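Alcohol dehydrogenase (Escherichia coli, PDB 5VM2) is a putative zinc-containing, NAD(P)-dependent dehydrogenase of unknown specificity that probably oxidises alcohol groups of a still unidentified substrate. Local coordinates at residues M314-D320 against I338-K344; P153-G157 against C179-T184; E20-P24 against H127-H131. All blocks are in the same frame, centred on the assembly; numbering follows the deposited sequence.

Interaction 1 (M314-D320 against I338-K344)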
ATOM      1  N   MET A 314      -0.833  12.515  -5.269  1.00 35.76           N
ATOM      2  CA  MET A 314      -1.407  11.305  -5.838  1.00 35.12           C
ATOM      3  C   MET A 314      -2.908  11.204  -5.605  1.00 37.23           C
ATOM      4  O   MET A 314      -3.592  10.506  -6.364  1.00 38.83           O
ATOM      5  CB  MET A 314      -0.693  10.078  -5.269  1.00 35.18           C
ATOM      6  CG  MET A 314       0.804  10.104  -5.535  1.00 35.45           C
ATOM      7  SD  MET A 314       1.674   8.693  -4.836  1.00 35.26           S
ATOM      8  CE  MET A 314       0.703   7.346  -5.523  1.00 34.83           C
ATOM      9  N   VAL A 315      -3.438  11.908  -4.607  1.00 36.85           N
ATOM     10  CA  VAL A 315      -4.861  11.827  -4.283  1.00 39.64           C
ATOM     11  C   VAL A 315      -5.652  12.508  -5.394  1.00 44.51           C
ATOM     12  O   VAL A 315      -5.570  13.726  -5.576  1.00 46.28           O
ATOM     13  CB  VAL A 315      -5.166  12.457  -2.921  1.00 38.60           C
ATOM     14  CG1 VAL A 315      -6.651  12.344  -2.608  1.00 38.39           C
ATOM     15  CG2 VAL A 315      -4.350  11.776  -1.842  1.00 37.31           C
ATOM     16  N   THR A 316      -6.427  11.720  -6.136  1.00 46.30           N
ATOM     17  CA  THR A 316      -7.254  12.252  -7.208  1.00 48.41           C
ATOM     18  C   THR A 316      -8.722  12.385  -6.825  1.00 48.48           C
ATOM     19  O   THR A 316      -9.463  13.097  -7.512  1.00 47.30           O
ATOM     20  CB  THR A 316      -7.132  11.364  -8.453  1.00 50.74           C
ATOM     21  OG1 THR A 316      -7.380  10.000  -8.090  1.00 49.21           O
ATOM     22  CG2 THR A 316      -5.730  11.470  -9.040  1.00 50.44           C
ATOM     23  N   HIS A 317      -9.157  11.730  -5.749  1.00 49.50           N
ATOM     24  CA  HIS A 317     -10.556  11.763  -5.339  1.00 52.90           C
ATOM     25  C   HIS A 317     -10.646  11.655  -3.824  1.00 48.32           C
ATOM     26  O   HIS A 317      -9.986  10.806  -3.218  1.00 45.03           O
ATOM     27  CB  HIS A 317     -11.353  10.625  -5.988  1.00 59.31           C
ATOM     28  CG  HIS A 317     -11.346  10.652  -7.483  1.00 65.04           C
ATOM     29  ND1 HIS A 317     -10.355  10.057  -8.233  1.00 65.20           N
ATOM     30  CD2 HIS A 317     -12.210  11.202  -8.369  1.00 68.62           C
ATOM     31  CE1 HIS A 317     -10.607  10.240  -9.517  1.00 67.28           C
ATOM     32  NE2 HIS A 317     -11.726  10.931  -9.627  1.00 69.60           N
ATOM     33  N   ILE A 318     -11.467  12.510  -3.221  1.00 47.48           N
ATOM     34  CA  ILE A 318     -11.758  12.465  -1.794  1.00 47.43           C
ATOM     35  C   ILE A 318     -13.262  12.313  -1.636  1.00 49.14           C
ATOM     36  O   ILE A 318     -14.031  13.136  -2.147  1.00 50.41           O
ATOM     37  CB  ILE A 318     -11.256  13.721  -1.065  1.00 48.40           C
ATOM     38  CG1 ILE A 318      -9.735  13.830  -1.176  1.00 47.10           C
ATOM     39  CG2 ILE A 318     -11.688  13.699   0.396  1.00 48.16           C
ATOM     40  CD1 ILE A 318      -9.179  15.137  -0.659  1.00 48.26           C
ATOM     41  N   TYR A 319     -13.683  11.267  -0.932  1.00 47.11           N
ATOM     42  CA  TYR A 319     -15.079  10.946  -0.683  1.00 48.41           C
ATOM     43  C   TYR A 319     -15.433  11.232   0.770  1.00 47.42           C
ATOM     44  O   TYR A 319     -14.613  11.030   1.671  1.00 45.18           O
ATOM     45  CB  TYR A 319     -15.377   9.476  -1.000  1.00 48.75           C
ATOM     46  CG  TYR A 319     -15.032   9.055  -2.408  1.00 51.41           C
ATOM     47  CD1 TYR A 319     -13.775   8.551  -2.715  1.00 50.87           C
ATOM     48  CD2 TYR A 319     -15.959   9.175  -3.436  1.00 54.89           C
ATOM     49  CE1 TYR A 319     -13.454   8.170  -4.003  1.00 52.86           C
ATOM     50  CE2 TYR A 319     -15.646   8.797  -4.728  1.00 56.78           C
ATOM     51  CZ  TYR A 319     -14.392   8.296  -5.005  1.00 55.71           C
ATOM     52  OH  TYR A 319     -14.075   7.919  -6.289  1.00 58.18           O
ATOM     53  N   ASP A 320     -16.631  11.749   1.018  1.00 49.26           N
ATOM     54  CA  ASP A 320     -17.131  11.829   2.381  1.00 50.85           C
ATOM     55  C   ASP A 320     -17.477  10.433   2.889  1.00 50.73           C
ATOM     56  O   ASP A 320     -17.834   9.535   2.120  1.00 51.43           O
ATOM     57  CB  ASP A 320     -18.356  12.742   2.457  1.00 56.58           C
ATOM     58  CG  ASP A 320     -17.986  14.215   2.507  1.00 60.32           C
ATOM     59  OD1 ASP A 320     -16.880  14.533   2.995  1.00 60.18           O
ATOM     60  OD2 ASP A 320     -18.797  15.055   2.062  1.00 63.62           O
ATOM     61  N   ILE A 338      -8.657   6.987 -11.480  1.00 67.27           N
ATOM     62  CA  ILE A 338      -8.290   7.122 -10.075  1.00 61.45           C
ATOM     63  C   ILE A 338      -6.845   6.677  -9.900  1.00 57.59           C
ATOM     64  O   ILE A 338      -6.500   5.524 -10.189  1.00 58.19           O
ATOM     65  CB  ILE A 338      -9.223   6.315  -9.160  1.00 61.18           C
ATOM     66  CG1 ILE A 338     -10.669   6.788  -9.324  1.00 63.34           C
ATOM     67  CG2 ILE A 338      -8.778   6.448  -7.712  1.00 57.70           C
ATOM     68  CD1 ILE A 338     -11.665   6.005  -8.495  1.00 62.16           C
ATOM     69  N   ILE A 339      -6.000   7.595  -9.437  1.00 53.91           N
ATOM     70  CA  ILE A 339      -4.681   7.212  -8.950  1.00 50.23           C
ATOM     71  C   ILE A 339      -4.774   6.740  -7.506  1.00 46.32           C
ATOM     72  O   ILE A 339      -4.359   5.625  -7.169  1.00 45.40           O
ATOM     73  CB  ILE A 339      -3.697   8.385  -9.102  1.00 48.01           C
ATOM     74  CG1 ILE A 339      -3.643   8.851 -10.555  1.00 51.99           C
ATOM     75  CG2 ILE A 339      -2.315   7.986  -8.614  1.00 44.92           C
ATOM     76  CD1 ILE A 339      -3.052   7.830 -11.493  1.00 55.04           C
ATOM     77  N   LYS A 340      -5.349   7.571  -6.641  1.00 43.98           N
ATOM     78  CA  LYS A 340      -5.580   7.199  -5.251  1.00 42.24           C
ATOM     79  C   LYS A 340      -6.814   7.932  -4.752  1.00 42.92           C
ATOM     80  O   LYS A 340      -6.879   9.163  -4.823  1.00 44.76           O
ATOM     81  CB  LYS A 340      -4.370   7.534  -4.375  1.00 41.05           C
ATOM     82  CG  LYS A 340      -4.476   7.002  -2.949  1.00 39.35           C
ATOM     83  CD  LYS A 340      -4.626   5.490  -2.929  1.00 40.31           C
ATOM     84  CE  LYS A 340      -4.240   4.921  -1.576  1.00 39.81           C
ATOM     85  NZ  LYS A 340      -4.663   3.501  -1.427  1.00 43.58           N
ATOM     86  N   GLY A 341      -7.788   7.180  -4.260  1.00 42.60           N
ATOM     87  CA  GLY A 341      -8.943   7.749  -3.601  1.00 42.59           C
ATOM     88  C   GLY A 341      -8.822   7.575  -2.100  1.00 40.59           C
ATOM     89  O   GLY A 341      -8.239   6.606  -1.618  1.00 36.42           O
ATOM     90  N   VAL A 342      -9.361   8.543  -1.359  1.00 42.07           N
ATOM     91  CA  VAL A 342      -9.419   8.467   0.092  1.00 41.32           C
ATOM     92  C   VAL A 342     -10.829   8.827   0.534  1.00 40.67           C
ATOM     93  O   VAL A 342     -11.597   9.453  -0.200  1.00 39.63           O
ATOM     94  CB  VAL A 342      -8.389   9.385   0.789  1.00 43.26           C
ATOM     95  CG1 VAL A 342      -6.981   9.112   0.268  1.00 42.02           C
ATOM     96  CG2 VAL A 342      -8.760  10.843   0.603  1.00 45.34           C
ATOM     97  N   ILE A 343     -11.163   8.411   1.750  1.00 40.59           N
ATOM     98  CA  ILE A 343     -12.458   8.689   2.353  1.00 41.59           C
ATOM     99  C   ILE A 343     -12.221   9.566   3.572  1.00 43.65           C
ATOM    100  O   ILE A 343     -11.438   9.209   4.461  1.00 42.88           O
ATOM    101  CB  ILE A 343     -13.206   7.401   2.727  1.00 40.91           C
ATOM    102  CG1 ILE A 343     -13.538   6.603   1.464  1.00 39.05           C
ATOM    103  CG2 ILE A 343     -14.473   7.732   3.491  1.00 45.83           C
ATOM    104  CD1 ILE A 343     -13.900   5.167   1.718  1.00 39.55           C
ATOM    105  N   LYS A 344     -12.878  10.723   3.600  1.00 45.73           N
ATOM    106  CA  LYS A 344     -12.763  11.677   4.692  1.00 47.98           C
ATOM    107  C   LYS A 344     -13.810  11.349   5.750  1.00 54.29           C
ATOM    108  O   LYS A 344     -15.008  11.304   5.452  1.00 54.61           O
ATOM    109  CB  LYS A 344     -12.944  13.105   4.180  1.00 48.79           C
ATOM    110  CG  LYS A 344     -12.738  14.176   5.238  1.00 54.14           C
ATOM    111  CD  LYS A 344     -12.990  15.562   4.668  1.00 59.14           C
ATOM    112  CE  LYS A 344     -12.124  16.605   5.353  1.00 63.84           C
ATOM    113  NZ  LYS A 344     -12.148  16.478   6.834  1.00 67.91           N
TER
HETATM  114  O   HOH W   1     -16.819  13.609   5.639  1.00 58.39           O
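Strands 315-320 and 340-344 run parallel, axes 4.4 Å apart, in a beta-alpha-beta unit whose crossover is helix 324-333. On one face, the CE1 edge of the Y319 ring lies alongside G341, where a CB would come within a tight 3.4 Å of Y319 CE1; Y319 OH sits 3.8 Å from I338 CD1 and hydrogen-bonds to E330 of the crossover helix. I338 CG1 packs beside the H317 ring, 3.5 Å from H317 CE1. On the other, V342 CG2 is the bump between I318 and V315, 3.6 Å from I318 CG1 and 4.1 Å from V315 CG1. The backbone alternates V342 N to H317 O (3.0 Å), Y319 N to V342 O (2.9 Å) and K344 N to Y319 O (2.6 Å). Upstream, T316 N binds K340 O (2.9 Å) and T316 OG1 accepts I339 N (3.1 Å). The backbone thus carries most hydrogen bonds between the strands, and the K340 side chain leads away to a salt bridge with E66, a magnesium ligand.

Interaction 2 (P153-G157 against C179-T184)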
ATOM      1  N   PRO A 153       0.536   2.815   1.871  1.00 25.60           N
ATOM      2  CA  PRO A 153       0.964   2.365   0.540  1.00 24.16           C
ATOM      3  C   PRO A 153       2.359   2.843   0.178  1.00 27.19           C
ATOM      4  O   PRO A 153       3.082   2.128  -0.528  1.00 28.27           O
ATOM      5  CB  PRO A 153      -0.101   2.949  -0.401  1.00 23.37           C
ATOM      6  CG  PRO A 153      -0.661   4.127   0.345  1.00 25.29           C
ATOM      7  CD  PRO A 153      -0.637   3.709   1.788  1.00 27.34           C
ATOM      8  N   ALA A 154       2.769   4.024   0.648  1.00 26.64           N
ATOM      9  CA  ALA A 154       4.146   4.453   0.424  1.00 27.38           C
ATOM     10  C   ALA A 154       5.128   3.493   1.088  1.00 27.05           C
ATOM     11  O   ALA A 154       6.198   3.206   0.537  1.00 28.50           O
ATOM     12  CB  ALA A 154       4.347   5.876   0.943  1.00 27.23           C
ATOM     13  N   ALA A 155       4.773   2.983   2.267  1.00 26.17           N
ATOM     14  CA  ALA A 155       5.614   2.000   2.942  1.00 24.66           C
ATOM     15  C   ALA A 155       5.737   0.715   2.136  1.00 27.14           C
ATOM     16  O   ALA A 155       6.781   0.051   2.183  1.00 30.14           O
ATOM     17  CB  ALA A 155       5.054   1.702   4.334  1.00 23.73           C
ATOM     18  N   VAL A 156       4.680   0.339   1.411  1.00 26.86           N
ATOM     19  CA  VAL A 156       4.741  -0.822   0.524  1.00 26.93           C
ATOM     20  C   VAL A 156       5.832  -0.635  -0.525  1.00 28.53           C
ATOM     21  O   VAL A 156       6.648  -1.536  -0.770  1.00 25.22           O
ATOM     22  CB  VAL A 156       3.371  -1.063  -0.135  1.00 28.09           C
ATOM     23  CG1 VAL A 156       3.479  -2.133  -1.213  1.00 29.73           C
ATOM     24  CG2 VAL A 156       2.329  -1.442   0.914  1.00 29.43           C
ATOM     25  N   GLY A 157       5.847   0.530  -1.179  1.00 26.97           N
ATOM     26  CA  GLY A 157       6.872   0.785  -2.178  1.00 25.47           C
ATOM     27  C   GLY A 157       8.248   0.943  -1.561  1.00 26.22           C
ATOM     28  O   GLY A 157       9.252   0.529  -2.146  1.00 26.90           O
ATOM     29  N   CYS A 179      -1.139   3.132  -8.007  1.00 30.16           N
ATOM     30  CA  CYS A 179      -0.692   3.647  -6.714  1.00 31.26           C
ATOM     31  C   CYS A 179       0.624   3.007  -6.274  1.00 29.73           C
ATOM     32  O   CYS A 179       1.601   3.707  -5.987  1.00 29.67           O
ATOM     33  CB  CYS A 179      -1.771   3.428  -5.654  1.00 32.26           C
ATOM     34  SG  CYS A 179      -1.236   3.937  -4.002  1.00 34.62           S
ATOM     35  N   ILE A 180       0.680   1.675  -6.251  1.00 29.81           N
ATOM     36  CA  ILE A 180       1.868   1.000  -5.740  1.00 31.35           C
ATOM     37  C   ILE A 180       3.069   1.208  -6.658  1.00 27.83           C
ATOM     38  O   ILE A 180       4.211   1.299  -6.186  1.00 26.31           O
ATOM     39  CB  ILE A 180       1.573  -0.495  -5.522  1.00 34.03           C
ATOM     40  CG1 ILE A 180       0.375  -0.662  -4.583  1.00 34.87           C
ATOM     41  CG2 ILE A 180       2.787  -1.179  -4.947  1.00 32.68           C
ATOM     42  CD1 ILE A 180       0.595  -0.065  -3.202  1.00 34.29           C
ATOM     43  N   GLY A 181       2.845   1.295  -7.972  1.00 25.39           N
ATOM     44  CA  GLY A 181       3.950   1.569  -8.879  1.00 24.39           C
ATOM     45  C   GLY A 181       4.527   2.960  -8.689  1.00 25.90           C
ATOM     46  O   GLY A 181       5.743   3.159  -8.777  1.00 27.32           O
ATOM     47  N   LEU A 182       3.663   3.941  -8.422  1.00 26.35           N
ATOM     48  CA  LEU A 182       4.128   5.299  -8.167  1.00 23.06           C
ATOM     49  C   LEU A 182       4.823   5.397  -6.816  1.00 23.74           C
ATOM     50  O   LEU A 182       5.821   6.118  -6.678  1.00 24.86           O
ATOM     51  CB  LEU A 182       2.949   6.269  -8.256  1.00 24.62           C
ATOM     52  CG  LEU A 182       2.323   6.298  -9.651  1.00 26.36           C
ATOM     53  CD1 LEU A 182       1.084   7.172  -9.678  1.00 31.21           C
ATOM     54  CD2 LEU A 182       3.346   6.772 -10.674  1.00 28.73           C
ATOM     55  N   MET A 183       4.318   4.678  -5.808  1.00 25.17           N
ATOM     56  CA  MET A 183       5.020   4.600  -4.528  1.00 23.60           C
ATOM     57  C   MET A 183       6.400   3.979  -4.696  1.00 25.26           C
ATOM     58  O   MET A 183       7.378   4.459  -4.111  1.00 24.89           O
ATOM     59  CB  MET A 183       4.210   3.795  -3.514  1.00 21.91           C
ATOM     60  CG  MET A 183       2.885   4.424  -3.106  1.00 25.14           C
ATOM     61  SD  MET A 183       3.040   6.143  -2.610  1.00 27.67           S
ATOM     62  CE  MET A 183       1.429   6.447  -1.880  1.00 27.21           C
ATOM     63  N   THR A 184       6.490   2.897  -5.475  1.00 24.18           N
ATOM     64  CA  THR A 184       7.778   2.249  -5.710  1.00 24.62           C
ATOM     65  C   THR A 184       8.735   3.181  -6.445  1.00 24.41           C
ATOM     66  O   THR A 184       9.926   3.248  -6.116  1.00 25.62           O
ATOM     67  CB  THR A 184       7.572   0.951  -6.495  1.00 26.19           C
ATOM     68  OG1 THR A 184       6.634   0.116  -5.799  1.00 27.26           O
ATOM     69  CG2 THR A 184       8.894   0.200  -6.652  1.00 26.47           C
TER
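Two helices pack at -59° with axes 7.7 Å apart: 153-157, within helix 145-163, and 179-184, the first turns of the helix that follows strand 171-175 of the Rossmann fold. G181 belongs to a GxGxxG sequence consistent with the dinucleotide-binding turn of that fold. P153 leads, its ring directed at the other helix: CB lies 3.9 Å from C179 SG and 4.2 Å from I180 CD1, while CG meets M183 CE at 3.8 Å. Its neighbour in sequence, E152, is a ligand of the bound magnesium, so this end of the contact adjoins the metal site. At A154 the small side chain leaves room for the thioether of M183, with CB 3.8 Å from SD; F309 touches both residues from outside. A155 faces away, toward helix 297-305. V156 returns to the interface, CG1 to I180 CG2 at 3.9 Å, and V267 of strand 262-267 touches both side chains. G157 makes the closest backbone approach, its CA 3.9 Å from T184 CA; a CB here would clash with M183 C and T184 N. T184 OG1 lies 3.7 Å from G157 CA and donates a hydrogen bond to I180 O, one turn back in its own helix, at 2.7 Å.

Interaction 3 (E20-P24 against H127-H131)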
ATOM      1  N   GLU A  20     -20.177   0.729  19.171  1.00 68.26           N
ATOM      2  CA  GLU A  20     -19.750   1.287  20.441  1.00 72.31           C
ATOM      3  C   GLU A  20     -18.338   1.839  20.317  1.00 69.25           C
ATOM      4  O   GLU A  20     -17.542   1.389  19.487  1.00 67.07           O
ATOM      5  CB  GLU A  20     -19.812   0.230  21.543  1.00 78.84           C
ATOM      6  CG  GLU A  20     -21.230  -0.178  21.912  1.00 86.43           C
ATOM      7  CD  GLU A  20     -21.469  -0.162  23.404  1.00 94.19           C
ATOM      8  OE1 GLU A  20     -20.582   0.321  24.139  1.00 95.01           O
ATOM      9  OE2 GLU A  20     -22.543  -0.627  23.841  1.00 99.81           O
ATOM     10  N   ILE A  21     -18.036   2.836  21.140  1.00 69.66           N
ATOM     11  CA  ILE A  21     -16.695   3.410  21.159  1.00 66.90           C
ATOM     12  C   ILE A  21     -15.783   2.430  21.885  1.00 65.36           C
ATOM     13  O   ILE A  21     -16.034   2.100  23.055  1.00 67.13           O
ATOM     14  CB  ILE A  21     -16.678   4.797  21.820  1.00 68.64           C
ATOM     15  CG1 ILE A  21     -17.575   5.761  21.041  1.00 69.55           C
ATOM     16  CG2 ILE A  21     -15.255   5.331  21.890  1.00 66.56           C
ATOM     17  CD1 ILE A  21     -17.363   7.221  21.388  1.00 70.44           C
ATOM     18  N   PRO A  22     -14.730   1.934  21.241  1.00 62.00           N
ATOM     19  CA  PRO A  22     -13.868   0.949  21.897  1.00 60.79           C
ATOM     20  C   PRO A  22     -13.131   1.563  23.074  1.00 59.90           C
ATOM     21  O   PRO A  22     -12.893   2.772  23.133  1.00 58.86           O
ATOM     22  CB  PRO A  22     -12.894   0.524  20.791  1.00 58.59           C
ATOM     23  CG  PRO A  22     -13.454   1.085  19.512  1.00 58.26           C
ATOM     24  CD  PRO A  22     -14.243   2.291  19.900  1.00 59.12           C
ATOM     25  N   VAL A  23     -12.781   0.712  24.027  1.00 60.76           N
ATOM     26  CA  VAL A  23     -12.004   1.109  25.197  1.00 60.57           C
ATOM     27  C   VAL A  23     -10.567   0.657  24.974  1.00 58.89           C
ATOM     28  O   VAL A  23     -10.337  -0.544  24.759  1.00 58.00           O
ATOM     29  CB  VAL A  23     -12.578   0.507  26.487  1.00 62.78           C
ATOM     30  CG1 VAL A  23     -11.595   0.678  27.631  1.00 63.26           C
ATOM     31  CG2 VAL A  23     -13.909   1.157  26.817  1.00 65.01           C
ATOM     32  N   PRO A  24      -9.586   1.556  25.012  1.00 57.79           N
ATOM     33  CA  PRO A  24      -8.203   1.142  24.753  1.00 55.75           C
ATOM     34  C   PRO A  24      -7.692   0.244  25.869  1.00 57.00           C
ATOM     35  O   PRO A  24      -7.882   0.532  27.053  1.00 56.66           O
ATOM     36  CB  PRO A  24      -7.428   2.467  24.698  1.00 54.75           C
ATOM     37  CG  PRO A  24      -8.431   3.563  24.963  1.00 54.76           C
ATOM     38  CD  PRO A  24      -9.670   2.940  25.505  1.00 56.97           C
ATOM     39  N   HIS A 127     -15.466   5.825  13.091  1.00 50.60           N
ATOM     40  CA  HIS A 127     -15.090   7.094  13.705  1.00 51.92           C
ATOM     41  C   HIS A 127     -14.010   6.914  14.763  1.00 51.50           C
ATOM     42  O   HIS A 127     -13.164   7.799  14.931  1.00 52.72           O
ATOM     43  CB  HIS A 127     -16.314   7.781  14.317  1.00 55.85           C
ATOM     44  CG  HIS A 127     -17.241   8.378  13.305  1.00 59.53           C
ATOM     45  ND1 HIS A 127     -16.916   9.494  12.565  1.00 60.17           N
ATOM     46  CD2 HIS A 127     -18.486   8.017  12.912  1.00 61.69           C
ATOM     47  CE1 HIS A 127     -17.918   9.792  11.756  1.00 61.82           C
ATOM     48  NE2 HIS A 127     -18.883   8.911  11.947  1.00 62.73           N
ATOM     49  N   TYR A 128     -14.010   5.782  15.464  1.00 49.51           N
ATOM     50  CA  TYR A 128     -13.105   5.545  16.579  1.00 48.01           C
ATOM     51  C   TYR A 128     -12.570   4.124  16.507  1.00 49.35           C
ATOM     52  O   TYR A 128     -13.334   3.179  16.288  1.00 50.64           O
ATOM     53  CB  TYR A 128     -13.809   5.757  17.927  1.00 48.50           C
ATOM     54  CG  TYR A 128     -14.248   7.180  18.183  1.00 52.10           C
ATOM     55  CD1 TYR A 128     -13.384   8.097  18.764  1.00 54.24           C
ATOM     56  CD2 TYR A 128     -15.522   7.609  17.834  1.00 54.56           C
ATOM     57  CE1 TYR A 128     -13.778   9.406  18.997  1.00 57.07           C
ATOM     58  CE2 TYR A 128     -15.926   8.918  18.061  1.00 57.14           C
ATOM     59  CZ  TYR A 128     -15.048   9.810  18.643  1.00 57.72           C
ATOM     60  OH  TYR A 128     -15.438  11.111  18.873  1.00 59.71           O
ATOM     61  N   LEU A 129     -11.262   3.977  16.706  1.00 48.95           N
ATOM     62  CA  LEU A 129     -10.653   2.656  16.777  1.00 48.06           C
ATOM     63  C   LEU A 129      -9.477   2.690  17.743  1.00 46.13           C
ATOM     64  O   LEU A 129      -8.933   3.753  18.058  1.00 45.14           O
ATOM     65  CB  LEU A 129     -10.209   2.157  15.391  1.00 47.31           C
ATOM     66  CG  LEU A 129      -9.125   2.878  14.583  1.00 45.31           C
ATOM     67  CD1 LEU A 129      -7.713   2.480  15.014  1.00 45.64           C
ATOM     68  CD2 LEU A 129      -9.308   2.592  13.100  1.00 42.76           C
ATOM     69  N   CYS A 130      -9.084   1.505  18.200  1.00 45.35           N
ATOM     70  CA  CYS A 130      -7.956   1.338  19.103  1.00 46.31           C
ATOM     71  C   CYS A 130      -6.829   0.610  18.387  1.00 44.11           C
ATOM     72  O   CYS A 130      -7.073  -0.279  17.566  1.00 44.25           O
ATOM     73  CB  CYS A 130      -8.364   0.566  20.357  1.00 49.40           C
ATOM     74  SG  CYS A 130      -9.570   1.439  21.374  1.00 53.35           S
ATOM     75  N   HIS A 131      -5.592   0.991  18.704  1.00 42.25           N
ATOM     76  CA  HIS A 131      -4.432   0.384  18.077  1.00 40.20           C
ATOM     77  C   HIS A 131      -3.304   0.320  19.093  1.00 39.46           C
ATOM     78  O   HIS A 131      -3.189   1.224  19.932  1.00 39.10           O
ATOM     79  CB  HIS A 131      -3.975   1.164  16.837  1.00 39.34           C
ATOM     80  CG  HIS A 131      -3.227   0.330  15.845  1.00 36.92           C
ATOM     81  ND1 HIS A 131      -3.767  -0.800  15.268  1.00 35.39           N
ATOM     82  CD2 HIS A 131      -1.977   0.451  15.338  1.00 35.77           C
ATOM     83  CE1 HIS A 131      -2.883  -1.336  14.444  1.00 34.81           C
ATOM     84  NE2 HIS A 131      -1.789  -0.594  14.467  1.00 33.94           N
TER
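This is an apolar surface contact in the GroES-like domain, where the irregular segment 20-24, linking strands 13-19 and 28-37, lies along strand 128-132. The two chains travel in much the same direction, 23° apart, but even at their closest P24 CA and C130 CA stay 5.7 Å from each other, too far for beta pairing, and side chains fill the gap. I21 sets its CD1 over one face of the Y128 ring, 4.2 Å from the centroid and 21° off the normal, a CH-pi contact. P22 points at the strand and rests on the start of it: its CD is 4.0 Å from Y128 CB and its CG 4.2 Å from L129 CA. C130 then rises between the two prolines, its SG 3.5 Å from P22 CB, 3.6 Å from P24 N and 4.1 Å from P24 CB. V23 and L129, by contrast, direct their CB atoms away from the interface, so every second residue of the strand, Y128 and C130, meets the loop. The backbone of the strand is engaged on its other partner, strand 28-37, through L129 with I31 and H131 with V29, while N3 hydrogen-bonds to Y128 O. With prolines at 22 and 24 the loop lacks two backbone NH donors, and its hold on the strand rests on van der Waals, CH-pi and sulfur contacts rather than on hydrogen bonds.

In the fold
Interaction 2 is the most deeply buried, its centre about 6 Å from the centre of the chain; the centre of interaction 1, partly buried, is about 14 Å from it, and that of interaction 3, at the surface, about 23 Å. Interactions 1 and 2 touch: M314 SD is 3.7 Å from M183 SD, and I339 CG2 is 3.7 Å from L182 CD1. Interactions 1 and 3 share no atoms but reach one mixed sheet, in which strand 28-37 pairs with both 340-344 and 128-132. Chemistry follows the kind of element more than depth: paired strands share backbone hydrogen bonds, while the buried helix pair and the surface loop on its strand both meet through apolar side chains.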